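Side-chain contacts in GH18329p (Drosophila melanogaster, PDB 5YGB), which acts in the piRNA pathway that silences transposons in the germline, binding the N-terminal region of Piwi through its Tudor domain and probably recruiting Piwi proteins to the nuage: residues His50-Pro55 with Gln59-Val64; Pro197-Glu202 with Ala206-Thr211. The protein carries 1 engineered substitution. All coordinates share one frame; numbering follows the deposited sequence.

Contact 1 of 2, residues His50-Pro55 with Gln59-Val64; sequences HVLTAP and QIVAAV
Leu52 and Pro55, in the loop entering the Tudor core, meet Gln59, just before strand 60-65 of its antiparallel, SH3-like sheet, and Val61 within that strand. The apolar part is small. The CD1 methyl of Leu52 lies 4.0 Å from Val61 CG1, the two branched chains crossing at a slant; Ile109 of the neighbouring strand 109-111 touches both. The same methyl rests 3.9 Å from Gln59 NE2, as the leucine and glutamine chains run past one another in opposite directions. Gln59 OE1 packs on Pro55 at its CA, 3.2 Å away, with the ring's CB a little farther off.

The amide of Gln59 is held at both ends by hydrogen bonds. Its chain leaves with CG opposite the backbone N (chi1 -168°) and stays extended, carrying the amide across to the loop. The oxygen accepts a hydrogen bond from the backbone N of Tyr56. Anchored at both ends, the amide has its rotation defined. A water bridges the loop and the Gln59 amide, accepting two hydrogen bonds, one from Thr53 N at 3.0 Å and one from Gln59 NE2 at 3.2 Å.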
loop_
_atom_site.group_PDB
_atom_site.type_symbol
_atom_site.label_atom_id
_atom_site.label_comp_id
_atom_site.label_asym_id
_atom_site.label_seq_id
_atom_site.Cartn_x
_atom_site.Cartn_y
_atom_site.Cartn_z
ATOM N N HIS A 50 21.400 9.102 -10.990
ATOM C CA HIS A 50 20.281 9.465 -10.124
ATOM C C HIS A 50 20.645 9.400 -8.648
ATOM O O HIS A 50 19.806 9.061 -7.804
ATOM C CB HIS A 50 19.086 8.544 -10.416
ATOM C CG HIS A 50 18.676 8.538 -11.858
ATOM N ND1 HIS A 50 18.040 9.592 -12.449
ATOM C CD2 HIS A 50 18.836 7.583 -12.820
ATOM C CE1 HIS A 50 17.818 9.302 -13.732
ATOM N NE2 HIS A 50 18.275 8.114 -13.969
ATOM N N VAL A 51 21.883 9.733 -8.316
ATOM C CA VAL A 51 22.309 9.617 -6.925
ATOM C C VAL A 51 21.460 10.526 -6.025
ATOM O O VAL A 51 21.158 11.679 -6.364
ATOM C CB VAL A 51 23.824 9.926 -6.768
ATOM C CG1 VAL A 51 24.142 11.384 -7.129
ATOM C CG2 VAL A 51 24.292 9.594 -5.347
ATOM N N LEU A 52 21.034 9.964 -4.898
ATOM C CA LEU A 52 20.238 10.693 -3.912
ATOM C C LEU A 52 21.110 11.653 -3.120
ATOM O O LEU A 52 22.142 11.251 -2.595
ATOM C CB LEU A 52 19.552 9.714 -2.959
ATOM C CG LEU A 52 18.521 10.313 -2.007
ATOM C CD1 LEU A 52 17.213 10.595 -2.751
ATOM C CD2 LEU A 52 18.322 9.387 -0.815
ATOM N N THR A 53 20.717 12.921 -3.072
ATOM C CA THR A 53 21.382 13.908 -2.203
ATOM C C THR A 53 20.336 14.753 -1.489
ATOM O O THR A 53 19.304 15.083 -2.059
ATOM C CB THR A 53 22.329 14.861 -2.976
ATOM O OG1 THR A 53 21.579 15.556 -3.975
ATOM C CG2 THR A 53 23.490 14.104 -3.618
ATOM N N ALA A 54 20.625 15.108 -0.243
ATOM C CA ALA A 54 19.760 15.971 0.560
ATOM C C ALA A 54 18.278 15.622 0.391
ATOM O O ALA A 54 17.470 16.471 -0.012
ATOM C CB ALA A 54 20.012 17.441 0.202
ATOM N N PRO A 55 17.910 14.369 0.705
ATOM C CA PRO A 55 16.506 13.985 0.553
ATOM C C PRO A 55 15.589 14.767 1.489
ATOM O O PRO A 55 16.021 15.301 2.514
ATOM C CB PRO A 55 16.509 12.491 0.917
ATOM C CG PRO A 55 17.703 12.324 1.800
ATOM C CD PRO A 55 18.729 13.286 1.273
ATOM N N GLN A 59 9.429 13.915 -1.022
ATOM C CA GLN A 59 10.135 13.563 -2.248
ATOM C C GLN A 59 9.689 12.195 -2.754
ATOM O O GLN A 59 9.507 11.269 -1.966
ATOM C CB GLN A 59 11.640 13.575 -2.001
ATOM C CG GLN A 59 12.513 13.515 -3.254
ATOM C CD GLN A 59 13.995 13.523 -2.905
ATOM O OE1 GLN A 59 14.363 13.586 -1.737
ATOM N NE2 GLN A 59 14.851 13.443 -3.921
ATOM N N ILE A 60 9.514 12.077 -4.066
ATOM C CA ILE A 60 9.210 10.793 -4.686
ATOM C C ILE A 60 10.497 10.237 -5.258
ATOM O O ILE A 60 11.171 10.888 -6.067
ATOM C CB ILE A 60 8.148 10.926 -5.777
ATOM C CG1 ILE A 60 6.896 11.634 -5.244
ATOM C CG2 ILE A 60 7.762 9.568 -6.306
ATOM C CD1 ILE A 60 6.249 10.966 -4.038
ATOM N N VAL A 61 10.839 9.030 -4.834
ATOM C CA VAL A 61 12.122 8.411 -5.149
ATOM C C VAL A 61 11.932 6.999 -5.701
ATOM O O VAL A 61 10.802 6.490 -5.770
ATOM C CB VAL A 61 13.038 8.362 -3.894
ATOM C CG1 VAL A 61 13.319 9.765 -3.375
ATOM C CG2 VAL A 61 12.393 7.527 -2.789
ATOM N N ALA A 62 13.035 6.383 -6.119
ATOM C CA ALA A 62 13.083 4.967 -6.462
ATOM C C ALA A 62 13.779 4.234 -5.330
ATOM O O ALA A 62 14.796 4.717 -4.836
ATOM C CB ALA A 62 13.823 4.749 -7.777
ATOM N N ALA A 63 13.256 3.088 -4.912
ATOM C CA ALA A 63 13.892 2.345 -3.828
ATOM C C ALA A 63 13.815 0.863 -4.057
ATOM O O ALA A 63 12.790 0.339 -4.532
ATOM C CB ALA A 63 13.238 2.693 -2.493
ATOM N N VAL A 64 14.887 0.173 -3.686
ATOM C CA VAL A 64 14.885 -1.277 -3.784
ATOM C C VAL A 64 14.456 -1.854 -2.444
ATOM O O VAL A 64 14.927 -1.430 -1.384
ATOM C CB VAL A 64 16.268 -1.848 -4.212
ATOM C CG1 VAL A 64 17.373 -1.448 -3.240
ATOM C CG2 VAL A 64 16.198 -3.363 -4.358
HETATM O O HOH W 1 18.021 13.667 -4.181
#

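Contact 2 of 2, residues Pro197-Glu202 with Ala206-Thr211; sequences PADNSE and ADLMIT
Leu208 leaves its helix with CG opposite its own carbonyl carbon (chi1 -72°) and continues extended to CD1, which puts its two methyls next to Asp199 and Ser201 of the loop. Ser201 holds OG trans to its nitrogen (chi1 171°), facing that fork. Each methyl of the leucine has a different oxygen beside it: CD1 is 3.8 Å from Asp199 OD2, the two side chains approaching from opposite directions, and CD2 is 4.0 Å from Ser201 OG. Both are van der Waals contacts, and no hydrogen bond joins the two segments. The serine oxygen has its polar partner in Leu203 N, an ST turn just before helix 205-211; the Leu208 side chain also packs on Leu203.

The loop 197-202 and the short helix 205-211 follow strand 188-195 in the mixed sheet beside the Tudor core, consistent with the staphylococcal-nuclease-like part of an extended Tudor domain. While Leu208 lies on the outer, loop-facing side of the helix, Met209 packs on Phe150 and Leu153 of helix 144-154. At the last turn, Asp207 O accepts two bonds from one residue, Thr211, whose N and OG1 approach from opposite faces of the carbonyl plane. The hydroxyl bond is 2.8 Å from Thr211 OG1 to Asp207 O, with a C=O...OG1 angle of 139° at Asp207 O and the donor 22° off that plane.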
loop_
_atom_site.group_PDB
_atom_site.type_symbol
_atom_site.label_atom_id
_atom_site.label_comp_id
_atom_site.label_asym_id
_atom_site.label_seq_id
_atom_site.Cartn_x
_atom_site.Cartn_y
_atom_site.Cartn_z
ATOM N N PRO A 197 -15.138 -13.166 -6.655
ATOM C CA PRO A 197 -16.027 -13.746 -7.676
ATOM C C PRO A 197 -15.763 -15.213 -7.989
ATOM O O PRO A 197 -16.581 -15.847 -8.658
ATOM C CB PRO A 197 -15.749 -12.881 -8.902
ATOM C CG PRO A 197 -14.347 -12.404 -8.711
ATOM C CD PRO A 197 -14.206 -12.177 -7.225
ATOM N N ALA A 198 -14.632 -15.727 -7.519
ATOM C CA ALA A 198 -14.304 -17.134 -7.657
ATOM C C ALA A 198 -14.503 -17.872 -6.335
ATOM O O ALA A 198 -13.864 -18.894 -6.111
ATOM C CB ALA A 198 -12.847 -17.305 -8.155
ATOM N N ASP A 199 -15.426 -17.414 -5.493
ATOM C CA ASP A 199 -15.469 -17.815 -4.070
ATOM C C ASP A 199 -16.302 -19.037 -3.631
ATOM O O ASP A 199 -16.131 -19.578 -2.541
ATOM C CB ASP A 199 -15.993 -16.657 -3.255
ATOM C CG ASP A 199 -15.348 -16.553 -1.927
ATOM O OD1 ASP A 199 -14.644 -17.512 -1.583
ATOM O OD2 ASP A 199 -15.562 -15.556 -1.200
ATOM N N ASN A 200 -17.230 -19.454 -4.473
ATOM C CA ASN A 200 -18.280 -20.403 -4.064
ATOM C C ASN A 200 -19.261 -19.887 -3.006
ATOM O O ASN A 200 -20.015 -20.665 -2.411
ATOM C CB ASN A 200 -17.653 -21.737 -3.607
ATOM C CG ASN A 200 -16.810 -22.332 -4.682
ATOM O OD1 ASN A 200 -17.379 -22.497 -5.737
ATOM N ND2 ASN A 200 -15.415 -22.526 -4.494
ATOM N N SER A 201 -19.333 -18.561 -2.844
ATOM C CA SER A 201 -20.211 -17.909 -1.837
ATOM C C SER A 201 -20.905 -16.642 -2.355
ATOM O O SER A 201 -20.300 -15.833 -3.071
ATOM C CB SER A 201 -19.402 -17.560 -0.579
ATOM O OG SER A 201 -20.169 -16.761 0.295
ATOM N N GLU A 202 -22.171 -16.476 -1.977
ATOM C CA GLU A 202 -22.949 -15.275 -2.287
ATOM C C GLU A 202 -22.682 -14.137 -1.285
ATOM O O GLU A 202 -23.189 -13.021 -1.434
ATOM C CB GLU A 202 -24.458 -15.585 -2.300
ATOM C CG GLU A 202 -24.894 -16.575 -3.377
ATOM C CD GLU A 202 -26.381 -16.906 -3.332
ATOM O OE1 GLU A 202 -26.973 -16.880 -2.229
ATOM O OE2 GLU A 202 -26.959 -17.198 -4.403
ATOM N N ALA A 206 -17.018 -8.914 4.295
ATOM C CA ALA A 206 -17.529 -8.430 5.577
ATOM C C ALA A 206 -18.488 -9.442 6.197
ATOM O O ALA A 206 -18.407 -9.745 7.392
ATOM C CB ALA A 206 -18.228 -7.093 5.405
ATOM N N ASP A 207 -19.400 -9.973 5.387
ATOM C CA ASP A 207 -20.387 -10.903 5.916
ATOM C C ASP A 207 -19.749 -12.243 6.267
ATOM O O ASP A 207 -20.168 -12.886 7.237
ATOM C CB ASP A 207 -21.541 -11.079 4.929
ATOM C CG ASP A 207 -22.474 -9.877 4.916
ATOM O OD1 ASP A 207 -22.497 -9.135 5.920
ATOM O OD2 ASP A 207 -23.176 -9.665 3.908
ATOM N N LEU A 208 -18.743 -12.667 5.509
ATOM C CA LEU A 208 -17.990 -13.862 5.876
ATOM C C LEU A 208 -17.283 -13.673 7.222
ATOM O O LEU A 208 -17.316 -14.560 8.077
ATOM C CB LEU A 208 -16.981 -14.218 4.789
ATOM C CG LEU A 208 -17.573 -14.781 3.503
ATOM C CD1 LEU A 208 -16.500 -14.875 2.429
ATOM C CD2 LEU A 208 -18.196 -16.152 3.757
ATOM N N MET A 209 -16.658 -12.518 7.426
ATOM C CA MET A 209 -15.964 -12.287 8.685
ATOM C C MET A 209 -16.926 -12.220 9.868
ATOM O O MET A 209 -16.631 -12.773 10.920
ATOM C CB MET A 209 -15.124 -11.020 8.608
ATOM C CG MET A 209 -13.962 -11.144 7.634
ATOM S SD MET A 209 -12.802 -9.776 7.749
ATOM C CE MET A 209 -12.133 -9.995 9.403
ATOM N N ILE A 210 -18.082 -11.583 9.689
ATOM C CA ILE A 210 -19.067 -11.480 10.758
ATOM C C ILE A 210 -19.665 -12.846 11.079
ATOM O O ILE A 210 -19.706 -13.248 12.241
ATOM C CB ILE A 210 -20.196 -10.491 10.386
ATOM C CG1 ILE A 210 -19.633 -9.071 10.321
ATOM C CG2 ILE A 210 -21.316 -10.549 11.419
ATOM C CD1 ILE A 210 -20.588 -8.045 9.701
ATOM N N THR A 211 -20.123 -13.572 10.065
ATOM C CA THR A 211 -20.807 -14.841 10.320
ATOM C C THR A 211 -19.867 -15.911 10.865
ATOM O O THR A 211 -20.325 -16.887 11.454
ATOM C CB THR A 211 -21.492 -15.406 9.060
ATOM O OG1 THR A 211 -20.538 -15.537 7.996
ATOM C CG2 THR A 211 -22.637 -14.506 8.613
#

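In the fold
From the N terminus, the chain first lays down strands 5-12 and 17-22 of the mixed sheet, then helices 25-41 and 44-48. Contact 1 closes the short loop that carries it from helix 44-48 into strand 60-65 of the antiparallel Tudor sheet. After that sheet is complete the chain returns to the mixed sheet, adding strands 124-128, 162-171 and 188-195. Contact 2 then closes the loop between strand 188-195 and helix 205-211, near the C terminus. The two loops are in series, neither nested nor crossed. Contacts 1 and 2 lie on opposite sides of the chain's centre; the centres of contact 1 and contact 2 are about 42 Å apart. The nearest atoms of contact 1 and contact 2 are about 30 Å apart.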